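Local structure of RNA polymerase II subunit B1 CTD phosphatase RTR1 (Saccharomyces cerevisiae, 5C2Y) at residues A[6-11]-A[46-51]; A[19-24]-A[142-147]; A[78-83]-A[160-165]; A[86-91]-A[111-116]. The protein dephosphorylates the C-terminal repeat domain of the largest subunit of RNA polymerase II and regulates the polymerase as its phosphorylation pattern changes during transcription. All blocks are in the same frame, centred on the assembly; numbering follows the deposited sequence.

Contact 1: residues A[6-11]-A[46-51]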
# COMPACT_ATOMS: atom_id res chain seq x y z
N MET A 6 -9.31 11.14 3.54
CA MET A 6 -8.69 10.00 2.87
C MET A 6 -7.70 10.48 1.83
O MET A 6 -7.97 11.45 1.13
CB MET A 6 -9.75 9.13 2.20
CG MET A 6 -10.94 8.83 3.08
SD MET A 6 -11.33 7.07 3.03
CE MET A 6 -12.47 6.94 1.66
N ALA A 7 -6.57 9.80 1.70
CA ALA A 7 -5.59 10.20 0.68
C ALA A 7 -6.09 9.95 -0.74
O ALA A 7 -6.54 8.85 -1.08
CB ALA A 7 -4.25 9.49 0.91
N THR A 8 -6.03 10.98 -1.57
CA THR A 8 -6.34 10.84 -2.99
C THR A 8 -5.07 11.04 -3.79
O THR A 8 -4.07 11.52 -3.26
CB THR A 8 -7.40 11.85 -3.44
OG1 THR A 8 -6.89 13.18 -3.28
CG2 THR A 8 -8.69 11.68 -2.63
N ILE A 9 -5.12 10.68 -5.07
CA ILE A 9 -3.97 10.81 -5.95
C ILE A 9 -3.54 12.26 -6.00
O ILE A 9 -2.37 12.58 -6.20
CB ILE A 9 -4.26 10.29 -7.37
CG1 ILE A 9 -4.41 8.76 -7.34
CG2 ILE A 9 -3.17 10.69 -8.34
CD1 ILE A 9 -4.56 8.11 -8.70
N GLU A 10 -4.50 13.15 -5.77
CA GLU A 10 -4.16 14.56 -5.76
C GLU A 10 -3.41 14.93 -4.47
O GLU A 10 -2.44 15.69 -4.52
CB GLU A 10 -5.42 15.41 -5.94
CG GLU A 10 -5.11 16.89 -6.22
CD GLU A 10 -4.23 17.10 -7.45
OE1 GLU A 10 -4.21 16.21 -8.34
OE2 GLU A 10 -3.56 18.17 -7.52
N ASP A 11 -3.86 14.39 -3.34
CA ASP A 11 -3.16 14.60 -2.07
C ASP A 11 -1.70 14.16 -2.16
O ASP A 11 -0.80 14.85 -1.68
CB ASP A 11 -3.85 13.84 -0.94
CG ASP A 11 -5.31 14.21 -0.81
OD1 ASP A 11 -5.80 15.03 -1.63
OD2 ASP A 11 -5.94 13.72 0.15
N GLU A 46 -6.35 6.49 5.41
CA GLU A 46 -6.46 5.43 4.44
C GLU A 46 -6.56 5.97 3.02
O GLU A 46 -6.85 7.16 2.80
CB GLU A 46 -7.66 4.55 4.79
CG GLU A 46 -8.92 5.38 4.93
CD GLU A 46 -10.18 4.55 5.17
OE1 GLU A 46 -10.60 4.42 6.34
OE2 GLU A 46 -10.76 4.03 4.18
N CYS A 47 -6.30 5.11 2.04
CA CYS A 47 -6.56 5.43 0.65
C CYS A 47 -8.02 5.63 0.39
O CYS A 47 -8.86 4.86 0.87
CB CYS A 47 -6.06 4.32 -0.26
SG CYS A 47 -4.36 4.41 -0.64
N LYS A 48 -8.32 6.64 -0.42
CA LYS A 48 -9.69 6.91 -0.83
C LYS A 48 -10.25 5.70 -1.62
O LYS A 48 -11.39 5.30 -1.43
CB LYS A 48 -9.74 8.21 -1.65
CG LYS A 48 -11.11 8.61 -2.16
CD LYS A 48 -12.04 9.03 -1.05
CE LYS A 48 -13.43 9.38 -1.58
NZ LYS A 48 -14.51 9.13 -0.59
N ASP A 49 -9.41 5.08 -2.44
CA ASP A 49 -9.88 4.08 -3.37
C ASP A 49 -8.77 3.25 -4.03
O ASP A 49 -7.58 3.50 -3.84
CB ASP A 49 -10.69 4.77 -4.46
CG ASP A 49 -9.91 5.87 -5.14
OD1 ASP A 49 -8.66 5.90 -5.03
OD2 ASP A 49 -10.55 6.71 -5.81
N GLU A 50 -9.17 2.29 -4.85
CA GLU A 50 -8.23 1.35 -5.44
C GLU A 50 -7.28 2.01 -6.42
O GLU A 50 -6.15 1.54 -6.62
CB GLU A 50 -8.99 0.24 -6.13
CG GLU A 50 -10.00 -0.42 -5.23
CD GLU A 50 -10.52 -1.69 -5.84
OE1 GLU A 50 -10.39 -1.80 -7.08
OE2 GLU A 50 -11.03 -2.57 -5.10
N LYS A 51 -7.74 3.09 -7.03
CA LYS A 51 -6.98 3.85 -8.02
C LYS A 51 -5.78 4.52 -7.37
O LYS A 51 -4.69 4.63 -7.94
CB LYS A 51 -7.90 4.87 -8.68
CG LYS A 51 -7.35 5.64 -9.86
CD LYS A 51 -8.49 6.40 -10.57
CE LYS A 51 -9.36 7.21 -9.59
NZ LYS A 51 -10.62 6.49 -9.16

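Contact 2: residues A[19-24]-A[142-147]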
# COMPACT_ATOMS: atom_id res chain seq x y z
N PRO A 19 7.48 19.65 -4.96
CA PRO A 19 8.78 20.32 -5.01
C PRO A 19 9.83 19.70 -5.94
O PRO A 19 10.99 20.10 -5.86
CB PRO A 19 9.27 20.25 -3.56
CG PRO A 19 8.04 19.90 -2.75
CD PRO A 19 7.25 19.03 -3.64
N PHE A 20 9.47 18.73 -6.77
CA PHE A 20 10.49 18.08 -7.59
C PHE A 20 10.06 17.91 -9.05
O PHE A 20 10.53 17.00 -9.75
CB PHE A 20 10.87 16.71 -7.02
CG PHE A 20 11.07 16.70 -5.52
CD1 PHE A 20 12.31 16.98 -4.97
CD2 PHE A 20 10.02 16.39 -4.67
CE1 PHE A 20 12.49 16.94 -3.60
CE2 PHE A 20 10.20 16.35 -3.30
CZ PHE A 20 11.44 16.63 -2.77
N GLN A 21 9.17 18.79 -9.50
CA GLN A 21 8.76 18.82 -10.90
C GLN A 21 9.75 19.61 -11.76
O GLN A 21 9.42 20.08 -12.86
CB GLN A 21 7.36 19.42 -11.03
CG GLN A 21 6.37 18.80 -10.07
CD GLN A 21 6.04 17.37 -10.43
OE1 GLN A 21 5.69 17.07 -11.57
NE2 GLN A 21 6.15 16.47 -9.45
N LYS A 22 10.96 19.76 -11.24
CA LYS A 22 12.05 20.44 -11.93
C LYS A 22 12.87 19.45 -12.75
O LYS A 22 13.29 19.77 -13.86
CB LYS A 22 12.95 21.16 -10.91
CG LYS A 22 14.12 21.91 -11.53
CD LYS A 22 13.64 23.01 -12.48
CE LYS A 22 14.78 23.95 -12.87
NZ LYS A 22 15.86 23.24 -13.61
N HIS A 23 13.11 18.26 -12.22
CA HIS A 23 13.94 17.30 -12.94
C HIS A 23 13.28 15.94 -13.11
O HIS A 23 12.46 15.53 -12.31
CB HIS A 23 15.28 17.14 -12.23
CG HIS A 23 16.17 18.34 -12.32
ND1 HIS A 23 16.82 18.70 -13.48
CD2 HIS A 23 16.52 19.27 -11.39
CE1 HIS A 23 17.53 19.79 -13.27
NE2 HIS A 23 17.36 20.16 -12.01
N ARG A 24 13.66 15.25 -14.18
CA ARG A 24 13.26 13.87 -14.38
C ARG A 24 13.94 12.99 -13.33
O ARG A 24 13.33 12.05 -12.80
CB ARG A 24 13.63 13.39 -15.79
CG ARG A 24 12.53 13.58 -16.82
CD ARG A 24 12.86 12.96 -18.18
NE ARG A 24 12.85 11.50 -18.15
CZ ARG A 24 13.96 10.76 -18.17
NH1 ARG A 24 15.15 11.34 -18.21
NH2 ARG A 24 13.86 9.43 -18.15
N GLY A 142 11.48 9.94 -13.52
CA GLY A 142 10.26 10.48 -14.07
C GLY A 142 8.94 10.06 -13.47
O GLY A 142 7.95 10.75 -13.70
N VAL A 143 8.90 8.97 -12.69
CA VAL A 143 7.61 8.47 -12.17
C VAL A 143 6.91 9.43 -11.22
O VAL A 143 5.81 9.15 -10.77
CB VAL A 143 7.72 7.13 -11.40
CG1 VAL A 143 8.37 6.05 -12.25
CG2 VAL A 143 8.42 7.32 -10.07
N HIS A 144 7.54 10.56 -10.92
CA HIS A 144 6.98 11.52 -9.98
C HIS A 144 6.45 12.76 -10.69
O HIS A 144 5.85 13.64 -10.07
CB HIS A 144 8.04 11.93 -8.97
CG HIS A 144 9.20 12.64 -9.59
ND1 HIS A 144 10.29 11.98 -10.11
CD2 HIS A 144 9.42 13.96 -9.80
CE1 HIS A 144 11.14 12.86 -10.60
NE2 HIS A 144 10.64 14.07 -10.42
N LEU A 145 6.67 12.81 -12.01
CA LEU A 145 6.31 13.97 -12.81
C LEU A 145 4.83 13.98 -13.20
O LEU A 145 4.31 13.00 -13.74
CB LEU A 145 7.18 14.03 -14.07
CG LEU A 145 8.67 14.25 -13.80
CD1 LEU A 145 9.51 14.01 -15.04
CD2 LEU A 145 8.91 15.66 -13.24
N PHE A 146 4.19 15.11 -12.91
CA PHE A 146 2.76 15.33 -13.19
C PHE A 146 2.44 15.15 -14.66
O PHE A 146 1.63 14.32 -15.01
CB PHE A 146 2.33 16.72 -12.74
CG PHE A 146 2.34 16.91 -11.26
CD1 PHE A 146 2.54 15.82 -10.42
CD2 PHE A 146 2.15 18.16 -10.70
CE1 PHE A 146 2.55 15.99 -9.06
CE2 PHE A 146 2.16 18.33 -9.33
CZ PHE A 146 2.36 17.24 -8.50
N GLU A 147 3.09 15.94 -15.50
CA GLU A 147 2.95 15.79 -16.94
C GLU A 147 4.12 14.94 -17.39
O GLU A 147 5.13 15.44 -17.89
CB GLU A 147 2.89 17.17 -17.61
CG GLU A 147 1.60 17.90 -17.27
CD GLU A 147 1.52 18.34 -15.82
OE1 GLU A 147 2.56 18.72 -15.23
OE2 GLU A 147 0.41 18.28 -15.26

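Contact 3: residues A[78-83]-A[160-165]. With ZN (zinc ion), chain C.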
# COMPACT_ATOMS: atom_id res chain seq x y z
N CYS A 78 -5.27 -1.38 10.54
CA CYS A 78 -5.08 -2.51 9.63
C CYS A 78 -3.93 -2.23 8.65
O CYS A 78 -3.77 -1.11 8.18
CB CYS A 78 -6.37 -2.79 8.87
SG CYS A 78 -6.39 -4.26 7.83
N GLY A 79 -3.12 -3.22 8.36
CA GLY A 79 -1.95 -2.98 7.54
C GLY A 79 -2.27 -2.50 6.14
O GLY A 79 -1.50 -1.72 5.55
N TYR A 80 -3.40 -2.95 5.59
CA TYR A 80 -3.78 -2.65 4.21
C TYR A 80 -4.22 -1.20 4.10
O TYR A 80 -5.10 -0.77 4.85
CB TYR A 80 -4.90 -3.60 3.78
CG TYR A 80 -5.21 -3.68 2.29
CD1 TYR A 80 -4.20 -3.82 1.35
CD2 TYR A 80 -6.52 -3.67 1.84
CE1 TYR A 80 -4.49 -3.93 0.00
CE2 TYR A 80 -6.82 -3.77 0.50
CZ TYR A 80 -5.80 -3.90 -0.41
OH TYR A 80 -6.12 -4.01 -1.74
N PRO A 81 -3.64 -0.43 3.17
CA PRO A 81 -3.93 1.02 3.21
C PRO A 81 -5.37 1.44 2.88
O PRO A 81 -5.69 2.60 3.10
CB PRO A 81 -2.95 1.59 2.17
CG PRO A 81 -1.83 0.63 2.12
CD PRO A 81 -2.48 -0.73 2.31
N LEU A 82 -6.22 0.53 2.40
CA LEU A 82 -7.60 0.92 2.09
C LEU A 82 -8.50 0.76 3.31
O LEU A 82 -9.63 1.23 3.30
CB LEU A 82 -8.17 0.09 0.93
CG LEU A 82 -7.67 0.31 -0.51
CD1 LEU A 82 -8.09 -0.81 -1.44
CD2 LEU A 82 -8.15 1.61 -1.08
N CYS A 83 -7.98 0.13 4.36
CA CYS A 83 -8.80 -0.22 5.52
C CYS A 83 -8.60 0.72 6.69
O CYS A 83 -7.47 0.98 7.08
CB CYS A 83 -8.48 -1.64 6.00
SG CYS A 83 -9.47 -2.14 7.42
N VAL A 160 -0.09 -2.40 -10.93
CA VAL A 160 -0.37 -3.27 -9.80
C VAL A 160 -1.80 -3.72 -9.96
O VAL A 160 -2.67 -2.91 -10.25
CB VAL A 160 -0.17 -2.55 -8.44
CG1 VAL A 160 -0.46 -3.48 -7.31
CG2 VAL A 160 1.25 -2.05 -8.30
N THR A 161 -2.04 -5.02 -9.83
CA THR A 161 -3.39 -5.57 -9.84
C THR A 161 -3.82 -5.88 -8.42
O THR A 161 -3.11 -6.58 -7.70
CB THR A 161 -3.48 -6.87 -10.68
OG1 THR A 161 -3.25 -6.59 -12.07
CG2 THR A 161 -4.83 -7.50 -10.52
N LEU A 162 -4.97 -5.38 -7.99
CA LEU A 162 -5.40 -5.64 -6.62
C LEU A 162 -6.05 -7.01 -6.54
O LEU A 162 -6.63 -7.48 -7.51
CB LEU A 162 -6.37 -4.57 -6.13
CG LEU A 162 -5.87 -3.13 -6.17
CD1 LEU A 162 -6.70 -2.28 -5.24
CD2 LEU A 162 -4.40 -3.07 -5.79
N PHE A 163 -5.96 -7.64 -5.37
CA PHE A 163 -6.50 -8.97 -5.21
C PHE A 163 -7.98 -8.91 -5.49
O PHE A 163 -8.52 -9.76 -6.20
CB PHE A 163 -6.22 -9.51 -3.81
CG PHE A 163 -6.73 -10.90 -3.57
CD1 PHE A 163 -6.68 -11.85 -4.56
CD2 PHE A 163 -7.23 -11.27 -2.33
CE1 PHE A 163 -7.15 -13.14 -4.32
CE2 PHE A 163 -7.69 -12.54 -2.09
CZ PHE A 163 -7.65 -13.47 -3.08
N GLU A 164 -8.62 -7.87 -4.98
CA GLU A 164 -10.06 -7.79 -5.10
C GLU A 164 -10.48 -7.45 -6.54
O GLU A 164 -11.65 -7.57 -6.87
CB GLU A 164 -10.64 -6.78 -4.09
CG GLU A 164 -10.01 -5.40 -4.11
CD GLU A 164 -8.72 -5.29 -3.29
OE1 GLU A 164 -8.69 -4.49 -2.33
OE2 GLU A 164 -7.73 -5.97 -3.64
N GLU A 165 -9.54 -7.09 -7.40
CA GLU A 165 -9.83 -6.97 -8.82
C GLU A 165 -9.95 -8.34 -9.45
O GLU A 165 -10.74 -8.55 -10.36
CB GLU A 165 -8.76 -6.17 -9.56
CG GLU A 165 -8.65 -4.72 -9.15
CD GLU A 165 -7.61 -3.94 -9.95
OE1 GLU A 165 -6.72 -4.56 -10.57
OE2 GLU A 165 -7.66 -2.69 -9.94
ZN ZN C . -8.69 -4.21 7.29

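Contact 4: residues A[86-91]-A[111-116]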
# COMPACT_ATOMS: atom_id res chain seq x y z
N SER A 86 -8.90 -1.46 12.81
CA SER A 86 -7.67 -1.76 13.50
C SER A 86 -7.39 -3.25 13.34
O SER A 86 -8.27 -4.00 12.90
CB SER A 86 -7.78 -1.38 14.96
OG SER A 86 -8.22 -2.49 15.71
N PRO A 87 -6.16 -3.70 13.66
CA PRO A 87 -5.88 -5.14 13.64
C PRO A 87 -6.78 -5.89 14.62
O PRO A 87 -7.31 -5.26 15.53
CB PRO A 87 -4.40 -5.21 14.04
CG PRO A 87 -3.84 -3.92 13.62
CD PRO A 87 -4.93 -2.90 13.85
N GLU A 88 -6.98 -7.19 14.45
CA GLU A 88 -7.90 -7.89 15.33
C GLU A 88 -7.26 -8.15 16.69
O GLU A 88 -7.92 -8.06 17.73
CB GLU A 88 -8.37 -9.20 14.69
CG GLU A 88 -9.32 -10.01 15.56
CD GLU A 88 -10.59 -9.26 15.94
OE1 GLU A 88 -11.09 -8.47 15.12
OE2 GLU A 88 -11.10 -9.48 17.06
N ARG A 89 -5.96 -8.47 16.70
CA ARG A 89 -5.25 -8.70 17.95
C ARG A 89 -4.09 -7.72 18.10
O ARG A 89 -3.36 -7.49 17.15
CB ARG A 89 -4.74 -10.15 18.01
CG ARG A 89 -5.79 -11.23 17.72
CD ARG A 89 -6.96 -11.24 18.74
NE ARG A 89 -6.54 -11.52 20.11
CZ ARG A 89 -7.36 -11.58 21.16
NH1 ARG A 89 -8.66 -11.36 20.99
NH2 ARG A 89 -6.89 -11.83 22.37
N ILE A 90 -3.91 -7.14 19.28
CA ILE A 90 -2.79 -6.23 19.50
C ILE A 90 -1.52 -7.02 19.72
O ILE A 90 -1.57 -8.18 20.15
CB ILE A 90 -2.98 -5.29 20.71
CG1 ILE A 90 -3.18 -6.11 21.98
CG2 ILE A 90 -4.13 -4.31 20.46
CD1 ILE A 90 -3.74 -5.31 23.15
N ARG A 91 -0.39 -6.39 19.42
CA ARG A 91 0.91 -6.96 19.71
C ARG A 91 1.88 -5.88 20.16
O ARG A 91 1.79 -4.72 19.75
CB ARG A 91 1.48 -7.71 18.51
CG ARG A 91 1.66 -6.88 17.26
CD ARG A 91 2.47 -7.66 16.24
NE ARG A 91 3.85 -7.82 16.70
CZ ARG A 91 4.87 -7.12 16.22
NH1 ARG A 91 4.68 -6.22 15.26
NH2 ARG A 91 6.10 -7.32 16.70
N ALA A 111 -0.83 -14.79 13.63
CA ALA A 111 0.23 -14.28 12.77
C ALA A 111 -0.29 -13.13 11.89
O ALA A 111 0.39 -12.12 11.77
CB ALA A 111 0.81 -15.40 11.92
N TYR A 112 -1.48 -13.27 11.32
CA TYR A 112 -2.02 -12.16 10.51
C TYR A 112 -2.98 -11.25 11.26
O TYR A 112 -2.96 -10.03 11.07
CB TYR A 112 -2.70 -12.66 9.22
CG TYR A 112 -3.65 -13.83 9.35
CD1 TYR A 112 -5.01 -13.63 9.47
CD2 TYR A 112 -3.18 -15.15 9.28
CE1 TYR A 112 -5.89 -14.71 9.56
CE2 TYR A 112 -4.05 -16.22 9.36
CZ TYR A 112 -5.40 -16.00 9.51
OH TYR A 112 -6.26 -17.05 9.60
N LEU A 113 -3.80 -11.82 12.14
CA LEU A 113 -4.78 -11.02 12.84
C LEU A 113 -4.12 -9.98 13.75
O LEU A 113 -4.77 -9.01 14.17
CB LEU A 113 -5.73 -11.92 13.63
CG LEU A 113 -6.75 -12.66 12.75
CD1 LEU A 113 -7.82 -13.36 13.59
CD2 LEU A 113 -7.40 -11.71 11.78
N SER A 114 -2.83 -10.15 14.01
CA SER A 114 -2.06 -9.12 14.73
C SER A 114 -1.58 -7.96 13.82
O SER A 114 -1.15 -6.93 14.31
CB SER A 114 -0.87 -9.74 15.47
OG SER A 114 -0.03 -10.50 14.61
N HIS A 115 -1.67 -8.13 12.50
CA HIS A 115 -1.30 -7.07 11.55
C HIS A 115 -2.48 -6.51 10.73
O HIS A 115 -2.39 -5.40 10.17
CB HIS A 115 -0.22 -7.59 10.59
CG HIS A 115 0.99 -8.10 11.31
ND1 HIS A 115 1.85 -7.28 11.99
CD2 HIS A 115 1.45 -9.36 11.49
CE1 HIS A 115 2.81 -8.00 12.55
NE2 HIS A 115 2.59 -9.27 12.25
N TYR A 116 -3.58 -7.27 10.66
CA TYR A 116 -4.71 -6.89 9.82
C TYR A 116 -6.03 -7.16 10.51
O TYR A 116 -6.09 -7.87 11.51
CB TYR A 116 -4.66 -7.62 8.48
CG TYR A 116 -3.37 -7.43 7.72
CD1 TYR A 116 -3.15 -6.31 6.94
CD2 TYR A 116 -2.36 -8.37 7.79
CE1 TYR A 116 -1.96 -6.15 6.26
CE2 TYR A 116 -1.19 -8.22 7.11
CZ TYR A 116 -0.99 -7.11 6.35
OH TYR A 116 0.19 -6.98 5.67

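Contact 1: residues A[6-11]-A[46-51]
A single parallel beta bridge, Ala7 with Cys47, ties the N-terminal residues to the loop that leads into helix 50-56, in a fold of helices and loops with no regular strands. Ala7 N gives its hydrogen to Glu46 O at 2.9 Å and Ala7 O accepts from Lys48 N, so one residue grips both neighbours of Cys47. The small Ala7 suits a buried place, its methyl packed on Leu41 and Leu42 of helix 28-42, while Cys47 turns away from the bridge toward helix 50-56. Outside the bridge the side chains of Met6, Glu46 and Lys48 interlock. Glu46 runs alongside Met6, both pointing the same way, its carboxylate OE2 3.3 Å from Met6 SD. Bends at chi2 and chi3 then swing the Met6 methyl across Lys48, the two chains crossing at about a right angle with Met6 CE 3.4 Å from Lys48 CD. The flexible thioether can make such a turn and cover the aliphatic part of the lysine. Lys48 holds CG anti to its backbone N (chi1 179°), which lays its first carbons beside Thr8, with Thr8 CG2 3.8 Å from Lys48 CB. Both segments run into helices, whose N-caps are Thr8 and Asp49. Past them, Ile9 crosses Lys51 nearly perpendicularly, Ile9 CD1 lying 3.9 Å from Lys51 CG.

Contact 2: residues A[19-24]-A[142-147]
The amide of Gln21 lies flat over one face of the Phe146 ring, the planes 23° apart and Gln21 CD 3.7 Å above the ring plane, over its centre. The His144 ring carries Leu145 CG on one face, and its edge is lined by the carbonyl oxygens of Phe20, His23 and Arg24. His144 NE2 gives its hydrogen to His23 O at 3.0 Å, nearly along the C=O axis, with a weak second bond to Phe20 O. Arg24 O stands 3.2 Å from His144 CE1, and so many oxygens round the ring could well ease a positive charge on it. These groups join the loop between helices 9-17 and 28-42 to a type I beta turn from Gly142 to Leu145, closed by Leu145 N to Gly142 O at 3.0 Å. Gly142 fits the first position of the turn because, at its positive phi, a CB would collide with the preceding carbonyl; its N bonds to Arg24 O. Gln21, bent at chi2, uses both ends of its amide on the residues around Leu145. Gln21 OE1 receives Phe146 N on a lone pair at 2.8 Å, almost straight (174°), while Gln21 NE2 reaches His144 O at 2.9 Å (171°) and also bonds to Leu17 O. An alanine in place of Gln21 would remove the amide, and would probably cost Phe146 N and His144 O these partners and the Phe146 ring the amide over this face. Leu145 CD1 meets Arg24 CG at 3.5 Å, the two side chains crossing at about a right angle.

Contact 3: residues A[78-83]-A[160-165]
Tyr80 and Glu164 reach toward each other tip to tip and, with Leu162, bury most of the surface of this small contact. Tyr80 sets CG anti to its backbone N (chi1 -166°), which sends the ring out of the loop toward helix 163-170. Tyr80 OH donates to Glu164 OE1 at 2.7 Å, on the syn lone pair, and the same oxygen lies in the ring plane at the edge, 3.5 Å from Tyr80 CE2. Ring and carboxylate planes are 37° apart. A phenylalanine in place of Tyr80 would lack the hydroxyl and would probably lose the one hydrogen bond that joins the two segments. Glu164 reaches this point with CG in the crowded position and a bend at chi2 (-84°). Leu162 supplies apolar cover, its CD1 3.9 Å from Tyr80 OH and 4.3 Å from Leu82 CD1. The Tyr80 ring also meets that of His121. A type I turn, Tyr80 to Cys83, brings Cys83 round to the zinc ion, which is held by Cys78 SG at 2.4 Å and Cys83 SG at 2.2 Å; Cys117 and His121 complete the site, three cysteines and one histidine, of the predicted RTR1-type zinc finger.

Contact 4: residues A[86-91]-A[111-116]
Leu113, with CG anti to its carbonyl carbon, runs alongside Glu88, both chains pointing the same way. Leu113 CB meets Glu88 CB at 3.9 Å and Arg89 CG at 4.1 Å. Beyond the branch, Leu113 CD2 comes back to Glu88 CB at 4.0 Å, while CD1 lies beside Glu88 CG. A leucine suits this spot because its two methyls can lean on the aliphatic part of Glu88, while CB meets Arg89. Its carbonyl does the polar work: Leu113 O takes Arg89 N at 2.8 Å in a nearly straight bond (169°), from above the carbonyl plane, and a weak one from Glu88 N. Glu88 N also bonds to Tyr116 O at 3.1 Å. In this way a loop of the predicted RTR1-type zinc finger is sewn to helix 110-113 and to the residues that follow it toward the zinc ligands Cys117 and His121. Tyr112 O accepts both His115 N and Tyr116 N as the chain turns there. Pro87, with no N-H to satisfy, packs against Tyr116 O through a CA-H...O contact, and Ser114 CA makes a second one with Arg89 O at 3.2 Å (158°). Ser114 OG, bonded to Tyr110 O, lies over one face of the His115 ring, toward its rim. Arg91 crosses that histidine obliquely, Arg91 CD 3.7 Å from His115 CE1 and guanidinium and ring planes 54° apart.

From the N terminus, contact 1 closes first, shutting a loop that contains helix 28-42 and binding the start of helix 9-17 to the approach to helix 50-56. Contact 2 opens inside that loop and closes far later, at 142-147, so the two cross. Contact 3 opens after contact 1 has closed and ends beyond contact 2, crossing it and bringing helix 163-170 to the zinc finger. Contact 4 is nested within the loops of both contacts 2 and 3. Probable hydrogen bonds, Cys47 N to Pro81 O and Gly79 N to His115 O, couple contact 3 to contacts 1 and 4, whereas contact 2 stands apart, its centre about 37 Å from that of contact 4.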